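Local coordinates for protein CalS10 (Micromonospora echinospora, PDB 6UK5) that binds S-adenosylmethionine and probably uses it to methylate an amino pentose on the way to calicheamicin, at residues T119-A124 and R244-A249; T123-L128 and E221-A226; L153-F158 and S234-G239. All coordinates share one frame; numbering follows the deposited sequence.

Interaction 1 (T119-A124 and R244-A249); sequences TCLFTA and RGLFVA. With SAM (S-adenosylmethionine), chain D; ACT (acetate ion), chain E.
The F122 ring and the R244 guanidinium meet with their planes 42° apart, neither squarely over the other. NH2 of R244 approaches the edge of the ring, 3.5 Å from F122 CD1, while the carboxylate oxygen O of S-adenosylmethionine also lies near the ring plane at the edge, on the CD2 flank. The guanidinium turns its own edge to a bound acetate, whose carbon lies in its plane, and T123 CG2 comes in obliquely. This is the cofactor end of a Rossmann-like class I methyltransferase fold: residues 119-124 run off the carboxyl end of strand 115-120 into the pocket, and R244 sits just before strand 246-251. A chi1 of -156°, CG roughly anti to the backbone N, swings the F122 ring so that CD2 lies 3.5 Å from SAM O. CD of R244 passes T123 CG2 at 3.7 Å; beyond it the bend at chi3 (-81°) turns the guanidinium toward the acetate. NH1 donates to OXT at 2.9 Å and NH2 to O at 3.0 Å, a two-pronged grip joined by K35; the anion probably comes from the crystallisation liquor. The main partner of the arginine charge within the protein is E154, which forms a salt bridge with NE and, through its other carboxylate oxygen, accepts the F122 backbone N-H, tying both sides together. Strand 149-153 lies between strands 115-120 and 246-251 in the sheet; just past the end of 115-120, L121 CD2 lies 4.5 Å from L246 CD1.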
loop_
_atom_site.group_PDB
_atom_site.type_symbol
_atom_site.label_atom_id
_atom_site.label_comp_id
_atom_site.label_asym_id
_atom_site.label_seq_id
_atom_site.Cartn_x
_atom_site.Cartn_y
_atom_site.Cartn_z
ATOM N N THR A 119 26.118 -11.749 -18.572
ATOM C CA THR A 119 25.371 -12.009 -17.352
ATOM C C THR A 119 23.877 -12.067 -17.642
ATOM O O THR A 119 23.380 -11.441 -18.584
ATOM C CB THR A 119 25.637 -10.941 -16.283
ATOM O OG1 THR A 119 25.031 -9.703 -16.672
ATOM C CG2 THR A 119 27.131 -10.729 -16.087
ATOM N N CYS A 120 23.169 -12.840 -16.816
ATOM C CA CYS A 120 21.724 -13.048 -16.933
ATOM C C CYS A 120 21.224 -13.260 -15.502
ATOM O O CYS A 120 21.243 -14.382 -14.992
ATOM C CB CYS A 120 21.392 -14.230 -17.831
ATOM S SG CYS A 120 19.646 -14.360 -18.315
ATOM N N LEU A 121 20.787 -12.176 -14.866
ATOM C CA LEU A 121 20.618 -12.147 -13.424
ATOM C C LEU A 121 19.164 -11.900 -13.037
ATOM O O LEU A 121 18.339 -11.469 -13.847
ATOM C CB LEU A 121 21.508 -11.060 -12.797
ATOM C CG LEU A 121 22.944 -10.999 -13.327
ATOM C CD1 LEU A 121 23.623 -9.701 -12.908
ATOM C CD2 LEU A 121 23.756 -12.207 -12.880
ATOM N N PHE A 122 18.874 -12.180 -11.765
ATOM C CA PHE A 122 17.540 -12.019 -11.186
ATOM C C PHE A 122 16.509 -12.873 -11.925
ATOM O O PHE A 122 15.408 -12.421 -12.244
ATOM C CB PHE A 122 17.125 -10.541 -11.168
ATOM C CG PHE A 122 16.090 -10.192 -10.115
ATOM C CD1 PHE A 122 15.835 -11.034 -9.043
ATOM C CD2 PHE A 122 15.382 -9.005 -10.201
ATOM C CE1 PHE A 122 14.898 -10.703 -8.088
ATOM C CE2 PHE A 122 14.439 -8.670 -9.246
ATOM C CZ PHE A 122 14.197 -9.523 -8.188
ATOM N N THR A 123 16.872 -14.133 -12.184
ATOM C CA THR A 123 15.945 -15.133 -12.719
ATOM C C THR A 123 15.373 -14.723 -14.073
ATOM O O THR A 123 14.235 -15.061 -14.403
ATOM C CB THR A 123 14.798 -15.418 -11.740
ATOM O OG1 THR A 123 13.862 -14.330 -11.756
ATOM C CG2 THR A 123 15.333 -15.612 -10.324
ATOM N N ALA A 124 16.151 -13.984 -14.866
ATOM C CA ALA A 124 15.647 -13.517 -16.154
ATOM C C ALA A 124 15.381 -14.682 -17.099
ATOM O O ALA A 124 14.385 -14.678 -17.834
ATOM C CB ALA A 124 16.639 -12.533 -16.777
ATOM N N ARG A 244 19.456 -17.801 -4.109
ATOM C CA ARG A 244 19.279 -18.701 -5.237
ATOM C C ARG A 244 20.587 -19.194 -5.840
ATOM O O ARG A 244 20.552 -19.906 -6.848
ATOM C CB ARG A 244 18.470 -18.002 -6.332
ATOM C CG ARG A 244 17.121 -17.476 -5.887
ATOM C CD ARG A 244 16.478 -16.660 -6.998
ATOM N NE ARG A 244 17.003 -15.298 -7.053
ATOM C CZ ARG A 244 16.509 -14.276 -6.357
ATOM N NH1 ARG A 244 15.470 -14.451 -5.549
ATOM N NH2 ARG A 244 17.054 -13.072 -6.469
ATOM N N GLY A 245 21.727 -18.843 -5.268
ATOM C CA GLY A 245 22.973 -19.294 -5.843
ATOM C C GLY A 245 23.226 -18.638 -7.191
ATOM O O GLY A 245 22.568 -17.679 -7.593
ATOM N N LEU A 246 24.210 -19.189 -7.899
ATOM C CA LEU A 246 24.696 -18.571 -9.125
ATOM C C LEU A 246 25.476 -19.600 -9.929
ATOM O O LEU A 246 26.400 -20.223 -9.401
ATOM C CB LEU A 246 25.583 -17.366 -8.795
ATOM C CG LEU A 246 25.687 -16.220 -9.800
ATOM C CD1 LEU A 246 24.432 -15.364 -9.791
ATOM C CD2 LEU A 246 26.915 -15.385 -9.472
ATOM N N PHE A 247 25.112 -19.773 -11.196
ATOM C CA PHE A 247 25.910 -20.566 -12.122
ATOM C C PHE A 247 26.988 -19.682 -12.736
ATOM O O PHE A 247 26.710 -18.553 -13.151
ATOM C CB PHE A 247 25.041 -21.179 -13.221
ATOM C CG PHE A 247 24.253 -22.378 -12.777
ATOM C CD1 PHE A 247 24.883 -23.595 -12.557
ATOM C CD2 PHE A 247 22.888 -22.290 -12.571
ATOM C CE1 PHE A 247 24.163 -24.703 -12.147
ATOM C CE2 PHE A 247 22.162 -23.394 -12.159
ATOM C CZ PHE A 247 22.800 -24.601 -11.945
ATOM N N VAL A 248 28.213 -20.196 -12.781
ATOM C CA VAL A 248 29.343 -19.525 -13.414
ATOM C C VAL A 248 30.001 -20.536 -14.342
ATOM O O VAL A 248 30.572 -21.530 -13.877
ATOM C CB VAL A 248 30.352 -18.982 -12.393
ATOM C CG1 VAL A 248 31.521 -18.324 -13.107
ATOM C CG2 VAL A 248 29.677 -17.987 -11.459
ATOM N N ALA A 249 29.919 -20.290 -15.645
ATOM C CA ALA A 249 30.454 -21.186 -16.656
ATOM C C ALA A 249 31.460 -20.434 -17.516
ATOM O O ALA A 249 31.459 -19.200 -17.575
ATOM C CB ALA A 249 29.337 -21.763 -17.533
HETATM N N SAM D . 18.699 -7.822 -14.813
HETATM C CA SAM D . 17.371 -7.377 -14.539
HETATM C C SAM D . 17.236 -6.769 -13.109
HETATM O O SAM D . 17.748 -7.396 -12.148
HETATM O OXT SAM D . 16.612 -5.692 -13.030
HETATM C CB SAM D . 16.384 -8.540 -14.709
HETATM C CG SAM D . 15.000 -7.951 -14.921
HETATM S SD SAM D . 13.850 -9.291 -14.544
HETATM C CE SAM D . 12.365 -8.362 -14.197
HETATM C "C5'" SAM D . 13.401 -10.076 -16.140
HETATM C "C4'" SAM D . 13.649 -9.296 -17.437
HETATM O "O4'" SAM D . 13.820 -10.236 -18.513
HETATM C "C3'" SAM D . 12.508 -8.361 -17.848
HETATM O "O3'" SAM D . 12.901 -6.997 -17.726
HETATM C "C2'" SAM D . 12.223 -8.714 -19.321
HETATM O "O2'" SAM D . 12.179 -7.554 -20.145
HETATM C "C1'" SAM D . 13.395 -9.618 -19.704
HETATM N N9 SAM D . 13.065 -10.664 -20.664
HETATM C C8 SAM D . 12.131 -11.660 -20.530
HETATM N N7 SAM D . 12.110 -12.510 -21.525
HETATM C C5 SAM D . 13.102 -12.051 -22.374
HETATM C C6 SAM D . 13.600 -12.526 -23.602
HETATM N N6 SAM D . 13.108 -13.591 -24.242
HETATM N N1 SAM D . 14.627 -11.855 -24.167
HETATM C C2 SAM D . 15.110 -10.776 -23.544
HETATM N N3 SAM D . 14.715 -10.227 -22.393
HETATM C C4 SAM D . 13.704 -10.915 -21.856
HETATM C C ACT E . 15.269 -10.765 -4.509
HETATM O O ACT E . 16.450 -10.552 -4.889
HETATM O OXT ACT E . 14.665 -11.865 -4.604
HETATM C CH3 ACT E . 14.502 -9.590 -3.871
#

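Interaction 2 (T123-L128 and E221-A226); sequences TAVNFL and EEYDAA. With SAM (S-adenosylmethionine), chain D.
A single tyrosine hydroxyl carries nearly the whole contact: Y223 reaches out from helix 220-229, and its OH accepts a hydrogen from N126 ND2 in a loop that lines the S-adenosylmethionine pocket. The loop follows strand 115-120 of the Rossmann-like methyltransferase sheet and includes a short 3-10 turn that runs to F127. The bond is 3.0 Å long from ND2 to OH and nearly straight, at 164°, with the oxygen close to the amide plane. N126 CG stands beside the backbone N (chi1 -58°), which carries the amide across to Y223. ND2 lies near the plane of the Y223 ring, at its hydroxyl edge; amide and ring planes are 79° apart. The buried amide is gripped from several directions: ND2 also donates to T216 O, and OD1 accepts the backbone N-H of W156, which fixes its rotation and satisfies both its ends. Beside it the CB of V125 is directed toward the helix, and CG1 lies near the ring plane, 4.5 Å from Y223 CE1. F127 and L128, which follow N126, carry the loop to the cofactor: F127 CE2 lies 3.6 Å from C5' of S-adenosylmethionine, and L128 CD2 3.7 Å from its adenine amino nitrogen N6.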
loop_
_atom_site.group_PDB
_atom_site.type_symbol
_atom_site.label_atom_id
_atom_site.label_comp_id
_atom_site.label_asym_id
_atom_site.label_seq_id
_atom_site.Cartn_x
_atom_site.Cartn_y
_atom_site.Cartn_z
ATOM N N THR A 123 16.872 -14.133 -12.184
ATOM C CA THR A 123 15.945 -15.133 -12.719
ATOM C C THR A 123 15.373 -14.723 -14.073
ATOM O O THR A 123 14.235 -15.061 -14.403
ATOM C CB THR A 123 14.798 -15.418 -11.740
ATOM O OG1 THR A 123 13.862 -14.330 -11.756
ATOM C CG2 THR A 123 15.333 -15.612 -10.324
ATOM N N ALA A 124 16.151 -13.984 -14.866
ATOM C CA ALA A 124 15.647 -13.517 -16.154
ATOM C C ALA A 124 15.381 -14.682 -17.099
ATOM O O ALA A 124 14.385 -14.678 -17.834
ATOM C CB ALA A 124 16.639 -12.533 -16.777
ATOM N N VAL A 125 16.251 -15.693 -17.090
ATOM C CA VAL A 125 16.092 -16.813 -18.009
ATOM C C VAL A 125 14.828 -17.605 -17.712
ATOM O O VAL A 125 14.272 -18.254 -18.605
ATOM C CB VAL A 125 17.335 -17.720 -17.948
ATOM C CG1 VAL A 125 17.301 -18.587 -16.695
ATOM C CG2 VAL A 125 17.412 -18.599 -19.187
ATOM N N ASN A 126 14.346 -17.567 -16.476
ATOM C CA ASN A 126 13.189 -18.366 -16.093
ATOM C C ASN A 126 11.863 -17.732 -16.489
ATOM O O ASN A 126 10.810 -18.252 -16.107
ATOM C CB ASN A 126 13.226 -18.633 -14.590
ATOM C CG ASN A 126 14.500 -19.335 -14.165
ATOM O OD1 ASN A 126 15.461 -18.694 -13.741
ATOM N ND2 ASN A 126 14.525 -20.655 -14.302
ATOM N N PHE A 127 11.888 -16.640 -17.250
ATOM C CA PHE A 127 10.695 -16.122 -17.907
ATOM C C PHE A 127 10.444 -16.800 -19.243
ATOM O O PHE A 127 9.443 -16.500 -19.902
ATOM C CB PHE A 127 10.803 -14.607 -18.089
ATOM C CG PHE A 127 10.582 -13.843 -16.821
ATOM C CD1 PHE A 127 9.302 -13.487 -16.431
ATOM C CD2 PHE A 127 11.648 -13.508 -16.002
ATOM C CE1 PHE A 127 9.086 -12.797 -15.255
ATOM C CE2 PHE A 127 11.441 -12.818 -14.823
ATOM C CZ PHE A 127 10.156 -12.462 -14.450
ATOM N N LEU A 128 11.335 -17.696 -19.649
ATOM C CA LEU A 128 11.090 -18.584 -20.770
ATOM C C LEU A 128 10.255 -19.767 -20.293
ATOM O O LEU A 128 10.268 -20.129 -19.114
ATOM C CB LEU A 128 12.418 -19.046 -21.367
ATOM C CG LEU A 128 13.396 -17.896 -21.630
ATOM C CD1 LEU A 128 14.760 -18.397 -22.064
ATOM C CD2 LEU A 128 12.822 -16.965 -22.693
ATOM N N GLU A 221 20.252 -30.599 -13.721
ATOM C CA GLU A 221 20.568 -31.460 -14.856
ATOM C C GLU A 221 20.305 -30.755 -16.181
ATOM O O GLU A 221 21.031 -30.961 -17.161
ATOM C CB GLU A 221 19.734 -32.741 -14.765
ATOM C CG GLU A 221 20.215 -33.876 -15.646
ATOM C CD GLU A 221 19.653 -35.212 -15.220
ATOM O OE1 GLU A 221 18.412 -35.323 -15.092
ATOM O OE2 GLU A 221 20.459 -36.143 -15.003
ATOM N N GLU A 222 19.269 -29.919 -16.229
ATOM C CA GLU A 222 18.922 -29.235 -17.470
ATOM C C GLU A 222 19.909 -28.113 -17.771
ATOM O O GLU A 222 20.388 -27.982 -18.903
ATOM C CB GLU A 222 17.490 -28.711 -17.376
ATOM C CG GLU A 222 16.481 -29.621 -18.068
ATOM C CD GLU A 222 15.108 -29.567 -17.424
ATOM O OE1 GLU A 222 14.863 -28.652 -16.610
ATOM O OE2 GLU A 222 14.280 -30.455 -17.717
ATOM N N TYR A 223 20.223 -27.290 -16.767
ATOM C CA TYR A 223 21.250 -26.269 -16.949
ATOM C C TYR A 223 22.571 -26.896 -17.380
ATOM O O TYR A 223 23.168 -26.487 -18.383
ATOM C CB TYR A 223 21.451 -25.470 -15.658
ATOM C CG TYR A 223 20.299 -24.579 -15.243
ATOM C CD1 TYR A 223 19.939 -23.478 -16.008
ATOM C CD2 TYR A 223 19.603 -24.811 -14.063
ATOM C CE1 TYR A 223 18.899 -22.650 -15.627
ATOM C CE2 TYR A 223 18.563 -23.987 -13.672
ATOM C CZ TYR A 223 18.216 -22.907 -14.457
ATOM O OH TYR A 223 17.182 -22.083 -14.073
ATOM N N ASP A 224 23.053 -27.883 -16.620
ATOM C CA ASP A 224 24.333 -28.506 -16.940
ATOM C C ASP A 224 24.358 -29.013 -18.377
ATOM O O ASP A 224 25.385 -28.922 -19.060
ATOM C CB ASP A 224 24.616 -29.655 -15.970
ATOM C CG ASP A 224 25.049 -29.171 -14.606
ATOM O OD1 ASP A 224 25.500 -28.008 -14.503
ATOM O OD2 ASP A 224 24.946 -29.960 -13.643
ATOM N N ALA A 225 23.232 -29.550 -18.853
ATOM C CA ALA A 225 23.162 -30.032 -20.228
ATOM C C ALA A 225 23.137 -28.876 -21.222
ATOM O O ALA A 225 23.709 -28.975 -22.314
ATOM C CB ALA A 225 21.933 -30.923 -20.412
ATOM N N ALA A 226 22.471 -27.774 -20.868
ATOM C CA ALA A 226 22.401 -26.639 -21.782
ATOM C C ALA A 226 23.759 -25.963 -21.935
ATOM O O ALA A 226 24.139 -25.569 -23.044
ATOM C CB ALA A 226 21.355 -25.639 -21.290
HETATM N N SAM D . 18.699 -7.822 -14.813
HETATM C CA SAM D . 17.371 -7.377 -14.539
HETATM C C SAM D . 17.236 -6.769 -13.109
HETATM O O SAM D . 17.748 -7.396 -12.148
HETATM O OXT SAM D . 16.612 -5.692 -13.030
HETATM C CB SAM D . 16.384 -8.540 -14.709
HETATM C CG SAM D . 15.000 -7.951 -14.921
HETATM S SD SAM D . 13.850 -9.291 -14.544
HETATM C CE SAM D . 12.365 -8.362 -14.197
HETATM C "C5'" SAM D . 13.401 -10.076 -16.140
HETATM C "C4'" SAM D . 13.649 -9.296 -17.437
HETATM O "O4'" SAM D . 13.820 -10.236 -18.513
HETATM C "C3'" SAM D . 12.508 -8.361 -17.848
HETATM O "O3'" SAM D . 12.901 -6.997 -17.726
HETATM C "C2'" SAM D . 12.223 -8.714 -19.321
HETATM O "O2'" SAM D . 12.179 -7.554 -20.145
HETATM C "C1'" SAM D . 13.395 -9.618 -19.704
HETATM N N9 SAM D . 13.065 -10.664 -20.664
HETATM C C8 SAM D . 12.131 -11.660 -20.530
HETATM N N7 SAM D . 12.110 -12.510 -21.525
HETATM C C5 SAM D . 13.102 -12.051 -22.374
HETATM C C6 SAM D . 13.600 -12.526 -23.602
HETATM N N6 SAM D . 13.108 -13.591 -24.242
HETATM N N1 SAM D . 14.627 -11.855 -24.167
HETATM C C2 SAM D . 15.110 -10.776 -23.544
HETATM N N3 SAM D . 14.715 -10.227 -22.393
HETATM C C4 SAM D . 13.704 -10.915 -21.856
#

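Interaction 3 (L153-F158 and S234-G239); sequences LEPWWF and SAYVEG
The outer margin of the methyltransferase sheet, where edge strand 232-237 pairs with antiparallel strand 246-251, meets the loop leaving strand 149-153 through two aromatic side chains, Y236 and W157, and the proline P155. W157 and Y236 reach past each other in opposite directions, their planes at 81° and the centroids of the indole five-membered ring and the phenol 5.9 Å apart. The meeting is oblique. Y236 CE1 nevertheless lies in the indole plane at its edge, 3.9 Å from W157 NE1, and W157 NE1 comes to 3.0 Å from Y236 OH. That hydroxyl is hydrogen-bonded to the backbone O of R244, which ties the tip of the tyrosine to the turn before strand 246-251. Y236 extends toward the loop because its CG is anti to the backbone N, chi1 178°. P155 fills the corner between the two rings: its CB rests over one face of the indole, 4.1 Å above the plane and offset toward the rim, and its CG sits at the edge of the tyrosine ring, 4.4 Å from Y236 CE1. F247, on the neighbouring strand, packs against all three of these side chains, and M217 also touches W157. With an alanine here instead of the indole of W157, P155 CB would probably lose the face it rests on, and a gap would open beside the hydroxyl end of Y236. Backbone bonds between V237 and L246 and between A235 and V248 join the two strands, while L153 pairs with F247 on the other side of strand 246-251. This order, with a final antiparallel strand inserted between the fifth strand and the edge strand, is the hallmark of the class I S-adenosylmethionine-dependent methyltransferase sheet.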
loop_
_atom_site.group_PDB
_atom_site.type_symbol
_atom_site.label_atom_id
_atom_site.label_comp_id
_atom_site.label_asym_id
_atom_site.label_seq_id
_atom_site.Cartn_x
_atom_site.Cartn_y
_atom_site.Cartn_z
ATOM N N LEU A 153 24.841 -16.809 -14.362
ATOM C CA LEU A 153 23.399 -16.967 -14.489
ATOM C C LEU A 153 22.801 -17.226 -13.119
ATOM O O LEU A 153 23.175 -18.193 -12.449
ATOM C CB LEU A 153 23.076 -18.115 -15.449
ATOM C CG LEU A 153 21.624 -18.320 -15.870
ATOM C CD1 LEU A 153 21.582 -18.714 -17.334
ATOM C CD2 LEU A 153 20.960 -19.380 -15.014
ATOM N N GLU A 154 21.877 -16.360 -12.703
ATOM C CA GLU A 154 21.161 -16.551 -11.451
ATOM C C GLU A 154 19.880 -17.322 -11.739
ATOM O O GLU A 154 18.954 -16.758 -12.344
ATOM C CB GLU A 154 20.842 -15.209 -10.803
ATOM C CG GLU A 154 20.233 -15.325 -9.411
ATOM C CD GLU A 154 19.794 -13.989 -8.855
ATOM O OE1 GLU A 154 20.098 -12.953 -9.483
ATOM O OE2 GLU A 154 19.138 -13.975 -7.793
ATOM N N PRO A 155 19.771 -18.588 -11.339
ATOM C CA PRO A 155 18.570 -19.366 -11.649
ATOM C C PRO A 155 17.476 -19.186 -10.607
ATOM O O PRO A 155 17.718 -18.801 -9.461
ATOM C CB PRO A 155 19.094 -20.807 -11.640
ATOM C CG PRO A 155 20.125 -20.786 -10.564
ATOM C CD PRO A 155 20.774 -19.409 -10.635
ATOM N N TRP A 156 16.253 -19.476 -11.036
ATOM C CA TRP A 156 15.132 -19.572 -10.114
ATOM C C TRP A 156 15.099 -20.936 -9.438
ATOM O O TRP A 156 15.256 -21.972 -10.092
ATOM C CB TRP A 156 13.821 -19.326 -10.867
ATOM C CG TRP A 156 12.574 -19.550 -10.057
ATOM C CD1 TRP A 156 11.578 -20.444 -10.333
ATOM C CD2 TRP A 156 12.188 -18.883 -8.847
ATOM N NE1 TRP A 156 10.597 -20.373 -9.375
ATOM C CE2 TRP A 156 10.947 -19.423 -8.450
ATOM C CE3 TRP A 156 12.768 -17.882 -8.061
ATOM C CZ2 TRP A 156 10.277 -18.996 -7.303
ATOM C CZ3 TRP A 156 12.100 -17.460 -6.921
ATOM C CH2 TRP A 156 10.869 -18.018 -6.553
ATOM N N TRP A 157 14.892 -20.924 -8.125
ATOM C CA TRP A 157 14.641 -22.119 -7.340
ATOM C C TRP A 157 13.422 -21.804 -6.482
ATOM O O TRP A 157 13.079 -20.636 -6.282
ATOM C CB TRP A 157 15.809 -22.539 -6.434
ATOM C CG TRP A 157 17.135 -22.798 -7.103
ATOM C CD1 TRP A 157 18.319 -22.170 -6.833
ATOM C CD2 TRP A 157 17.409 -23.724 -8.167
ATOM N NE1 TRP A 157 19.316 -22.671 -7.638
ATOM C CE2 TRP A 157 18.781 -23.617 -8.472
ATOM C CE3 TRP A 157 16.628 -24.634 -8.886
ATOM C CZ2 TRP A 157 19.388 -24.387 -9.464
ATOM C CZ3 TRP A 157 17.234 -25.397 -9.870
ATOM C CH2 TRP A 157 18.599 -25.268 -10.150
ATOM N N PHE A 158 12.771 -22.826 -5.967
ATOM C CA PHE A 158 11.652 -22.530 -5.083
ATOM C C PHE A 158 12.164 -22.212 -3.682
ATOM O O PHE A 158 12.930 -22.999 -3.119
ATOM C CB PHE A 158 10.686 -23.710 -5.013
ATOM C CG PHE A 158 9.971 -23.995 -6.301
ATOM C CD1 PHE A 158 9.154 -23.038 -6.876
ATOM C CD2 PHE A 158 10.091 -25.228 -6.923
ATOM C CE1 PHE A 158 8.482 -23.296 -8.054
ATOM C CE2 PHE A 158 9.420 -25.492 -8.103
ATOM C CZ PHE A 158 8.614 -24.525 -8.668
ATOM N N SER A 234 30.652 -25.738 -16.692
ATOM C CA SER A 234 29.803 -25.042 -15.739
ATOM C C SER A 234 30.225 -25.327 -14.305
ATOM O O SER A 234 30.889 -26.323 -14.007
ATOM C CB SER A 234 28.334 -25.446 -15.930
ATOM O OG SER A 234 27.960 -26.474 -15.025
ATOM N N ALA A 235 29.815 -24.427 -13.414
ATOM C CA ALA A 235 29.976 -24.597 -11.979
ATOM C C ALA A 235 28.858 -23.827 -11.293
ATOM O O ALA A 235 28.285 -22.895 -11.863
ATOM C CB ALA A 235 31.350 -24.115 -11.500
ATOM N N TYR A 236 28.550 -24.219 -10.061
ATOM C CA TYR A 236 27.428 -23.647 -9.331
ATOM C C TYR A 236 27.890 -23.118 -7.982
ATOM O O TYR A 236 28.572 -23.822 -7.233
ATOM C CB TYR A 236 26.312 -24.680 -9.137
ATOM C CG TYR A 236 25.146 -24.155 -8.338
ATOM C CD1 TYR A 236 24.279 -23.219 -8.879
ATOM C CD2 TYR A 236 24.908 -24.599 -7.047
ATOM C CE1 TYR A 236 23.211 -22.730 -8.153
ATOM C CE2 TYR A 236 23.842 -24.121 -6.312
ATOM C CZ TYR A 236 22.994 -23.185 -6.867
ATOM O OH TYR A 236 21.929 -22.705 -6.136
ATOM N N VAL A 237 27.512 -21.877 -7.682
ATOM C CA VAL A 237 27.831 -21.226 -6.418
ATOM C C VAL A 237 26.600 -21.253 -5.519
ATOM O O VAL A 237 25.573 -20.637 -5.831
ATOM C CB VAL A 237 28.325 -19.788 -6.635
ATOM C CG1 VAL A 237 28.521 -19.091 -5.296
ATOM C CG2 VAL A 237 29.625 -19.787 -7.423
ATOM N N GLU A 238 26.714 -21.961 -4.398
ATOM C CA GLU A 238 25.641 -22.044 -3.417
ATOM C C GLU A 238 25.289 -20.684 -2.831
ATOM O O GLU A 238 26.152 -19.824 -2.637
ATOM C CB GLU A 238 26.062 -22.974 -2.278
ATOM C CG GLU A 238 25.938 -24.436 -2.555
ATOM C CD GLU A 238 24.689 -24.981 -1.946
ATOM O OE1 GLU A 238 24.814 -25.948 -1.166
ATOM O OE2 GLU A 238 23.595 -24.445 -2.231
ATOM N N GLY A 239 24.001 -20.495 -2.557
ATOM C CA GLY A 239 23.562 -19.373 -1.754
ATOM C C GLY A 239 23.636 -18.043 -2.464
ATOM O O GLY A 239 22.658 -17.582 -3.064
#

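Overall arrangement
The three contacts form one connected patch. The centres of interactions 1 and 3 are about 6 Å apart, those of interactions 1 and 2 about 9 Å, and those of interactions 2 and 3 about 10 Å. Interactions 1 and 2 share T123 and A124 and both touch S-adenosylmethionine; their second segments also pack together, F247 CE2 lying 3.5 Å from Y223 CD2. Interaction 3 stands farther back, the P155 side chain about 12 Å from the cofactor, yet its loop is bonded to both others: E154 OE2 lies 2.6 Å from R244 NE in a salt bridge, and W156 N is 2.9 Å from N126 OD1. Residues 153-158 thus couple the pocket loop to the last two strands of the sheet.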